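Local structure of 3,6-diketocamphane 1,6 monooxygenase (Pseudomonas putida, 4UWM) at residues E145-I149 and H161-W166; I153-E157 and L185-P190; Y12-R17 and E347-D353. The protein oxidises a diketocamphane to its lactone with molecular oxygen and reduced FMN, as a type II Baeyer-Villiger monooxygenase in the breakdown of (-)-camphor. One frame throughout, in Å; residues are numbered along the deposited sequence.

Overall arrangement
The chain is a TIM barrel of the bacterial luciferase family, and the three contacts sit at different depths in it. Contacts 1 and 2 share helix 139-155, and their centres lie about 25 and 26 Å from the centre of the chain. Contact 1 is partly buried and centres on one glutamate that accepts backbone N-H groups of a hairpin turn, with ring and apolar contacts beside it. Contact 2, at the end of the helix, is more buried and combines an arginine with a proline-tryptophan packing. Contact 3 is buried; its centre is about 17 Å away. It joins the loops after strands 4-9 and 343-347. Its Tyr12 end approaches FMN, and its charge pairs lie at the other.

Contact 1 (E145-I149 and H161-W166); sequences ESLFI and HEGKYW
Glu145 reaches from the helix to the chain at 164-166 and lays its carboxylate against three backbone N-H groups. Its CG stands anti to the backbone N (chi1 -174°) and the chain runs on extended, which carries the carboxylate straight out from the helix. OE2 takes the two firmer bonds. Trp166 N lies 2.9 Å from Glu145 OE2 and Tyr165 N lies 3.1 Å from the same oxygen. Both donors come on the syn side, somewhat out of the carboxylate plane. OE1 of Glu145 is held more loosely, by weak bonds from the N atoms of Lys164 and Tyr165. The grip on both oxygens probably limits rotation of the carboxylate.

Segment 161-166 holds the end of strand 159-162 and the turn, 163-166, that leads to strand 167-170. The two strands make an antiparallel hairpin, in which Gly163 N bonds to Trp166 O within the turn. The contact thus ties this hairpin to helix 139-155, from which the chain leads into it. Gly163 CA passes 3.3 Å from Glu145 OE2, and a side chain there would run into that oxygen.

Apolar and ring contacts flank the carboxylate. The Phe148 ring brings CE2 to 3.4 Å from His161 ND1. The imidazole nitrogen lies at the edge of the phenyl ring, while Phe148 CD2 lies over a face of the imidazole. The two planes are 56° apart. On the same helix Ile149 extends CD1 to 3.8 Å from His161 CD2, and its chain crosses the histidine at about a right angle. The indole of Trp166 puts CZ3 3.7 Å from Ser146 CB. Its ring also packs on Pro85 and meets His84 edge-to-face. Tyr165 OH bonds to Asn138 N, just before the helix.

Contact 2 (I153-E157 and L185-P190); sequences IWKRE and LADFSP
The guanidinium of Arg156 has Asp187 over one face and backbone carbonyls and waters round its rim. Asp187 CB sits above the centre of the group, and the carboxylate plane is only 20° from the guanidinium plane, so the two are stacked. Asp187 OD1 and Arg156 NE are 3.6 Å apart. This salt bridge rests on charge alone, since no N-H points at the oxygen. At the edge, Arg156 NH2 donates to Ala186 O at 2.9 Å. The nitrogen lies above the carbonyl plane, not on a lone pair. A water accepts from Arg156 NH2 and donates to Leu185 O. A second water accepts from Phe188 N and, weakly, from Arg156 NE.

The Trp154 indole has Pro190 over one face. Pro190 CG stands 3.7 Å from the centroid of the five-membered ring, 13° off its normal, a CH-pi contact. Pro190 CD comes within 3.5 Å of Trp154 CD1. The indole NE1 is bonded to Ala89 O on helix 85-98.

Asp187 OD1 is itself held by its own loop. It accepts from Ser189 N at 3.1 Å and from Ser189 OG at 2.7 Å. The bent side chain of Arg156 (chi3 80°) turns its flat end along the backbone of 185-187. Without the guanidinium, as with an alanine here, Asp187 would probably lose its stacked charge partner and Ala186 O this donor. Beyond the loop, Ala186 makes backbone hydrogen bonds to the second subunit.

Arg156 is the first residue to leave helix 139-155, with positive phi, and Asp187 forms an Asx turn with Ser189. A helix end is thus joined to an irregular loop that also meets the dimer partner, on the outside of the TIM barrel.

Contact 3 (Y12-R17 and E347-D353); sequences YMRPGR and EAHDYYD
Arg17 grips Asp350 side-on with two nitrogens. Its NE donates to Asp350 OD2 at 2.9 Å, on the syn lone pair, and its NH2 to Asp350 OD1 at 2.8 Å. The anti lone pair of Asp350 OD2 takes Arg14 N at 3.0 Å, with an N-H...O angle of 164°. The carboxylate thus receives three bonds from one loop. Asp350 CG is anti to its own N (chi1 -171°), which directs the carboxylate at that loop.

Asp353 OD1 takes Arg17 NH1 at 3.1 Å, from above the carboxylate plane. Arg14 is modelled in two conformers. In one of them its NH2 bonds to Asp353 OD2 and lies over one face of the Arg17 guanidinium. Tyr352 CD2 lies over the opposite face. Tyr352 OH is bonded to Asp24.

Further along, the ring planes of Tyr12 and His349 differ by only 17°, but the rings are displaced and hardly overlap. One water links Tyr12 O, His349 ND1 and Asp350 N. Another joins Tyr12 OH to Glu347 OE2, which also bonds to Ser256.

A type II turn spans Arg14 to Arg17, closed by Arg17 N to Arg14 O, and Gly16 has the backbone angles that such a turn needs. Glu347 OE1 bonds to His10, an FMN-binding residue, and the Tyr12 side chain is about 4 Å from FMN at its nearest atoms. The Tyr12-Glu347 end thus lies toward the flavin, while salt bridges join the two loops at the other end. There buried Asp350 is probably neutralised mainly by Arg17, while Asp353 and the arginines reach toward solvent.

Contact 1 (E145-I149 and H161-W166)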
# COMPACT_ATOMS: atom_id res chain seq x y z
N GLU A 145 16.55 1.77 15.33
CA GLU A 145 15.46 2.23 16.18
C GLU A 145 14.12 1.79 15.60
O GLU A 145 13.23 1.36 16.33
CB GLU A 145 15.49 3.76 16.38
CG GLU A 145 14.46 4.29 17.38
CD GLU A 145 14.54 5.80 17.56
OE1 GLU A 145 15.65 6.34 17.65
OE2 GLU A 145 13.50 6.47 17.62
N SER A 146 13.98 1.89 14.27
CA SER A 146 12.72 1.46 13.65
C SER A 146 12.47 -0.02 13.92
O SER A 146 11.40 -0.42 14.36
CB SER A 146 12.70 1.74 12.14
OG SER A 146 11.64 0.98 11.55
N LEU A 147 13.48 -0.85 13.68
CA LEU A 147 13.31 -2.29 13.87
C LEU A 147 13.01 -2.60 15.34
O LEU A 147 12.16 -3.45 15.64
CB LEU A 147 14.58 -3.02 13.42
CG LEU A 147 14.65 -4.53 13.61
CD1 LEU A 147 13.51 -5.24 12.87
CD2 LEU A 147 16.00 -5.01 13.12
N PHE A 148 13.69 -1.92 16.25
CA PHE A 148 13.43 -2.06 17.70
C PHE A 148 11.95 -1.84 17.98
O PHE A 148 11.32 -2.68 18.61
CB PHE A 148 14.29 -1.07 18.49
CG PHE A 148 13.96 -1.01 19.97
CD1 PHE A 148 14.43 -1.98 20.85
CD2 PHE A 148 13.18 0.02 20.47
CE1 PHE A 148 14.14 -1.92 22.20
CE2 PHE A 148 12.87 0.09 21.83
CZ PHE A 148 13.36 -0.89 22.70
N ILE A 149 11.40 -0.73 17.47
CA ILE A 149 9.96 -0.41 17.61
C ILE A 149 9.04 -1.43 16.94
O ILE A 149 8.09 -1.92 17.58
CB ILE A 149 9.65 1.03 17.10
CG1 ILE A 149 10.37 2.05 17.98
CG2 ILE A 149 8.14 1.29 17.03
CD1 ILE A 149 10.49 3.46 17.40
N HIS A 161 7.74 4.37 23.61
CA HIS A 161 9.14 4.59 23.34
C HIS A 161 9.33 6.02 22.86
O HIS A 161 8.70 6.44 21.89
CB HIS A 161 9.64 3.60 22.28
CG HIS A 161 11.06 3.82 21.87
ND1 HIS A 161 12.13 3.28 22.55
CD2 HIS A 161 11.58 4.55 20.85
CE1 HIS A 161 13.25 3.65 21.96
NE2 HIS A 161 12.95 4.43 20.94
N GLU A 162 10.19 6.75 23.56
CA GLU A 162 10.54 8.12 23.18
C GLU A 162 11.94 8.07 22.63
O GLU A 162 12.90 8.10 23.38
CB GLU A 162 10.49 9.05 24.40
CG GLU A 162 9.08 9.43 24.82
CD GLU A 162 9.06 10.44 25.96
OE1 GLU A 162 9.42 11.61 25.74
OE2 GLU A 162 8.69 10.05 27.08
N GLY A 163 12.07 7.94 21.31
CA GLY A 163 13.37 7.67 20.74
C GLY A 163 14.04 8.90 20.19
O GLY A 163 13.50 10.01 20.29
N LYS A 164 15.21 8.71 19.58
CA LYS A 164 15.93 9.80 18.95
C LYS A 164 15.22 10.25 17.67
O LYS A 164 15.25 11.44 17.29
CB LYS A 164 17.37 9.39 18.63
CG LYS A 164 18.31 10.57 18.43
CD LYS A 164 19.61 10.17 17.76
CE LYS A 164 20.39 11.42 17.37
NZ LYS A 164 21.68 11.06 16.73
N TYR A 165 14.57 9.30 17.01
CA TYR A 165 13.98 9.57 15.70
C TYR A 165 12.46 9.50 15.67
O TYR A 165 11.82 10.22 14.88
CB TYR A 165 14.60 8.63 14.66
CG TYR A 165 16.10 8.82 14.51
CD1 TYR A 165 16.61 9.97 13.92
CD2 TYR A 165 17.00 7.84 14.96
CE1 TYR A 165 17.97 10.16 13.79
CE2 TYR A 165 18.38 8.03 14.83
CZ TYR A 165 18.85 9.20 14.24
OH TYR A 165 20.19 9.44 14.07
N TRP A 166 11.88 8.63 16.48
CA TRP A 166 10.42 8.54 16.55
C TRP A 166 9.89 8.37 17.96
O TRP A 166 10.56 7.80 18.82
CB TRP A 166 9.91 7.33 15.76
CG TRP A 166 10.24 7.36 14.31
CD1 TRP A 166 9.59 8.04 13.32
CD2 TRP A 166 11.32 6.66 13.66
NE1 TRP A 166 10.18 7.80 12.11
CE2 TRP A 166 11.23 6.95 12.28
CE3 TRP A 166 12.32 5.80 14.12
CZ2 TRP A 166 12.13 6.43 11.34
CZ3 TRP A 166 13.23 5.26 13.17
CH2 TRP A 166 13.11 5.59 11.80

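Contact 2 (I153-E157 and L185-P190)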
# COMPACT_ATOMS: atom_id res chain seq x y z
N ILE A 153 5.87 -3.70 18.42
CA ILE A 153 4.49 -3.58 17.96
C ILE A 153 3.95 -4.95 17.58
O ILE A 153 2.82 -5.28 17.94
CB ILE A 153 4.33 -2.55 16.84
CG1 ILE A 153 4.37 -1.15 17.44
CG2 ILE A 153 3.00 -2.74 16.09
CD1 ILE A 153 5.07 -0.14 16.57
N TRP A 154 4.75 -5.77 16.88
CA TRP A 154 4.30 -7.11 16.48
C TRP A 154 4.00 -8.02 17.68
O TRP A 154 3.14 -8.91 17.58
CB TRP A 154 5.31 -7.82 15.56
CG TRP A 154 5.51 -7.14 14.23
CD1 TRP A 154 4.55 -6.50 13.48
CD2 TRP A 154 6.73 -7.04 13.49
NE1 TRP A 154 5.10 -6.01 12.32
CE2 TRP A 154 6.44 -6.31 12.30
CE3 TRP A 154 8.04 -7.47 13.72
CZ2 TRP A 154 7.42 -5.99 11.35
CZ3 TRP A 154 9.03 -7.17 12.77
CH2 TRP A 154 8.71 -6.43 11.59
N LYS A 155 4.73 -7.81 18.78
CA LYS A 155 4.51 -8.57 20.03
C LYS A 155 3.21 -8.20 20.76
O LYS A 155 2.68 -9.00 21.52
CB LYS A 155 5.72 -8.43 20.96
CG LYS A 155 6.85 -9.36 20.54
CD LYS A 155 8.07 -9.20 21.41
CE LYS A 155 9.12 -10.20 20.94
NZ LYS A 155 10.48 -9.62 21.04
N ARG A 156 2.71 -7.00 20.52
CA ARG A 156 1.44 -6.56 21.08
C ARG A 156 1.44 -6.53 22.63
O ARG A 156 0.44 -6.86 23.26
CB ARG A 156 0.26 -7.39 20.54
CG ARG A 156 0.05 -7.18 19.04
CD ARG A 156 -1.11 -7.99 18.50
NE ARG A 156 -2.43 -7.39 18.76
CZ ARG A 156 -3.34 -7.94 19.56
NH1 ARG A 156 -3.08 -9.09 20.17
NH2 ARG A 156 -4.51 -7.37 19.75
N GLU A 157 2.59 -6.21 23.21
CA GLU A 157 2.70 -5.97 24.65
C GLU A 157 2.86 -4.46 24.86
O GLU A 157 3.64 -3.81 24.16
CB GLU A 157 3.90 -6.72 25.27
CG GLU A 157 3.74 -8.24 25.36
CD GLU A 157 3.01 -8.72 26.60
OE1 GLU A 157 2.11 -8.01 27.13
OE2 GLU A 157 3.33 -9.83 27.07
N LEU A 185 -8.50 -4.52 21.41
CA LEU A 185 -7.67 -4.00 20.32
C LEU A 185 -7.61 -4.94 19.10
O LEU A 185 -7.59 -6.16 19.25
CB LEU A 185 -6.25 -3.76 20.84
CG LEU A 185 -6.16 -2.55 21.76
CD1 LEU A 185 -4.94 -2.63 22.65
CD2 LEU A 185 -6.14 -1.28 20.92
N ALA A 186 -7.56 -4.37 17.89
CA ALA A 186 -7.27 -5.13 16.66
C ALA A 186 -5.98 -5.93 16.77
O ALA A 186 -5.04 -5.55 17.50
CB ALA A 186 -7.16 -4.17 15.48
N ASP A 187 -5.91 -7.04 16.04
CA ASP A 187 -4.69 -7.81 15.96
C ASP A 187 -4.14 -7.75 14.54
O ASP A 187 -4.62 -8.48 13.68
CB ASP A 187 -4.97 -9.25 16.40
CG ASP A 187 -3.73 -10.12 16.40
OD1 ASP A 187 -2.61 -9.69 16.06
OD2 ASP A 187 -3.89 -11.29 16.75
N PHE A 188 -3.14 -6.89 14.31
CA PHE A 188 -2.44 -6.83 13.01
C PHE A 188 -1.02 -7.40 13.08
O PHE A 188 -0.12 -6.89 12.42
CB PHE A 188 -2.45 -5.40 12.43
CG PHE A 188 -3.83 -4.90 12.10
CD1 PHE A 188 -4.62 -5.57 11.15
CD2 PHE A 188 -4.36 -3.76 12.74
CE1 PHE A 188 -5.89 -5.11 10.84
CE2 PHE A 188 -5.63 -3.32 12.44
CZ PHE A 188 -6.40 -3.99 11.48
N SER A 189 -0.81 -8.41 13.95
CA SER A 189 0.50 -9.05 14.07
C SER A 189 0.69 -9.88 12.79
O SER A 189 -0.30 -10.30 12.20
CB SER A 189 0.60 -9.95 15.33
OG SER A 189 -0.35 -10.99 15.28
N PRO A 190 1.95 -10.13 12.38
CA PRO A 190 2.17 -10.91 11.16
C PRO A 190 1.69 -12.36 11.35
O PRO A 190 1.42 -12.77 12.48
CB PRO A 190 3.68 -10.84 10.96
CG PRO A 190 4.18 -9.76 11.84
CD PRO A 190 3.21 -9.71 13.00
O HOH W 1 -1.88 -5.51 16.42
O HOH W 2 -6.90 -7.67 21.58

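Contact 3 (Y12-R17 and E347-D353)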
# COMPACT_ATOMS: atom_id res chain seq x y z
N TYR A 12 13.42 -2.57 -13.56
CA TYR A 12 14.18 -1.75 -14.52
C TYR A 12 13.26 -1.47 -15.71
O TYR A 12 13.30 -2.19 -16.72
CB TYR A 12 15.47 -2.46 -14.98
CG TYR A 12 16.51 -2.61 -13.88
CD1 TYR A 12 17.16 -1.48 -13.37
CD2 TYR A 12 16.84 -3.86 -13.35
CE1 TYR A 12 18.10 -1.60 -12.35
CE2 TYR A 12 17.79 -3.97 -12.33
CZ TYR A 12 18.42 -2.84 -11.85
OH TYR A 12 19.36 -2.91 -10.85
N MET A 13 12.43 -0.45 -15.57
CA MET A 13 11.46 -0.09 -16.59
C MET A 13 12.07 0.98 -17.47
O MET A 13 12.62 1.96 -16.97
CB MET A 13 10.17 0.48 -15.97
CG MET A 13 9.36 -0.44 -15.05
SD MET A 13 8.86 -2.01 -15.81
CE MET A 13 7.65 -1.49 -17.00
N ARG A 14 11.94 0.83 -18.80
CA ARG A 14 12.44 1.85 -19.74
C ARG A 14 11.91 3.23 -19.40
O ARG A 14 10.71 3.39 -19.14
CB ARG A 14 12.05 1.53 -21.20
CG ARG A 14 12.74 0.34 -21.81
CD ARG A 14 12.71 0.43 -23.34
NE ARG A 14 11.35 0.54 -23.87
CZ ARG A 14 10.53 -0.49 -24.08
NH1 ARG A 14 10.92 -1.72 -23.80
NH2 ARG A 14 9.30 -0.28 -24.55
N PRO A 15 12.78 4.26 -19.40
CA PRO A 15 12.28 5.61 -19.15
C PRO A 15 11.13 5.96 -20.09
O PRO A 15 11.19 5.65 -21.28
CB PRO A 15 13.51 6.49 -19.42
CG PRO A 15 14.62 5.62 -18.96
CD PRO A 15 14.25 4.25 -19.47
N GLY A 16 10.07 6.55 -19.54
CA GLY A 16 8.85 6.78 -20.31
C GLY A 16 7.67 5.86 -20.01
O GLY A 16 6.52 6.21 -20.32
N ARG A 17 7.94 4.68 -19.45
CA ARG A 17 6.86 3.80 -18.99
C ARG A 17 5.99 4.54 -17.96
O ARG A 17 6.50 5.26 -17.11
CB ARG A 17 7.42 2.51 -18.37
CG ARG A 17 8.12 1.57 -19.33
CD ARG A 17 7.18 0.99 -20.35
NE ARG A 17 7.67 -0.29 -20.83
CZ ARG A 17 7.20 -0.91 -21.90
NH1 ARG A 17 6.24 -0.35 -22.61
NH2 ARG A 17 7.67 -2.09 -22.24
N GLU A 347 16.92 -11.41 -11.99
CA GLU A 347 16.59 -10.00 -12.21
C GLU A 347 15.57 -9.85 -13.33
O GLU A 347 15.79 -10.31 -14.45
CB GLU A 347 17.84 -9.20 -12.57
CG GLU A 347 18.85 -8.99 -11.45
CD GLU A 347 18.46 -7.89 -10.46
OE1 GLU A 347 17.43 -7.18 -10.67
OE2 GLU A 347 19.19 -7.74 -9.46
N ALA A 348 14.44 -9.22 -13.02
CA ALA A 348 13.39 -9.02 -14.01
C ALA A 348 13.70 -7.79 -14.86
O ALA A 348 14.10 -6.74 -14.34
CB ALA A 348 12.02 -8.89 -13.35
N HIS A 349 13.53 -7.92 -16.18
CA HIS A 349 13.74 -6.78 -17.06
C HIS A 349 12.48 -6.37 -17.82
O HIS A 349 11.47 -7.05 -17.74
CB HIS A 349 14.93 -7.04 -18.00
CG HIS A 349 16.23 -6.72 -17.36
ND1 HIS A 349 16.77 -5.46 -17.37
CD2 HIS A 349 17.05 -7.48 -16.59
CE1 HIS A 349 17.90 -5.46 -16.69
NE2 HIS A 349 18.10 -6.67 -16.22
N ASP A 350 12.52 -5.25 -18.52
CA ASP A 350 11.32 -4.70 -19.13
C ASP A 350 10.94 -5.44 -20.42
O ASP A 350 11.27 -4.99 -21.52
CB ASP A 350 11.48 -3.20 -19.39
CG ASP A 350 10.19 -2.53 -19.82
OD1 ASP A 350 9.22 -3.23 -20.14
OD2 ASP A 350 10.15 -1.30 -19.83
N TYR A 351 10.23 -6.56 -20.24
CA TYR A 351 9.68 -7.38 -21.31
C TYR A 351 8.17 -7.22 -21.45
O TYR A 351 7.48 -8.06 -22.06
CB TYR A 351 9.99 -8.84 -21.04
CG TYR A 351 11.30 -9.29 -21.63
CD1 TYR A 351 11.39 -9.70 -22.97
CD2 TYR A 351 12.45 -9.34 -20.84
CE1 TYR A 351 12.59 -10.14 -23.51
CE2 TYR A 351 13.65 -9.78 -21.37
CZ TYR A 351 13.72 -10.18 -22.70
OH TYR A 351 14.92 -10.60 -23.20
N TYR A 352 7.66 -6.12 -20.91
CA TYR A 352 6.23 -5.88 -20.87
C TYR A 352 5.60 -5.89 -22.28
O TYR A 352 4.48 -6.39 -22.43
CB TYR A 352 5.96 -4.53 -20.23
CG TYR A 352 4.50 -4.16 -20.07
CD1 TYR A 352 3.60 -5.02 -19.44
CD2 TYR A 352 4.03 -2.94 -20.53
CE1 TYR A 352 2.27 -4.66 -19.26
CE2 TYR A 352 2.71 -2.58 -20.37
CZ TYR A 352 1.84 -3.43 -19.71
OH TYR A 352 0.53 -3.04 -19.54
N ASP A 353 6.30 -5.35 -23.28
CA ASP A 353 5.76 -5.31 -24.68
C ASP A 353 5.65 -6.67 -25.36
O ASP A 353 4.77 -6.87 -26.20
CB ASP A 353 6.57 -4.38 -25.58
CG ASP A 353 6.37 -2.92 -25.25
OD1 ASP A 353 5.34 -2.58 -24.64
OD2 ASP A 353 7.23 -2.10 -25.62
O HOH W 3 14.84 -3.50 -18.37
O HOH W 4 11.89 -4.41 -15.11
O HOH W 5 20.68 -5.21 -9.44
O HOH W 6 12.89 -3.05 -22.60
O HOH W 7 9.13 -4.48 -23.43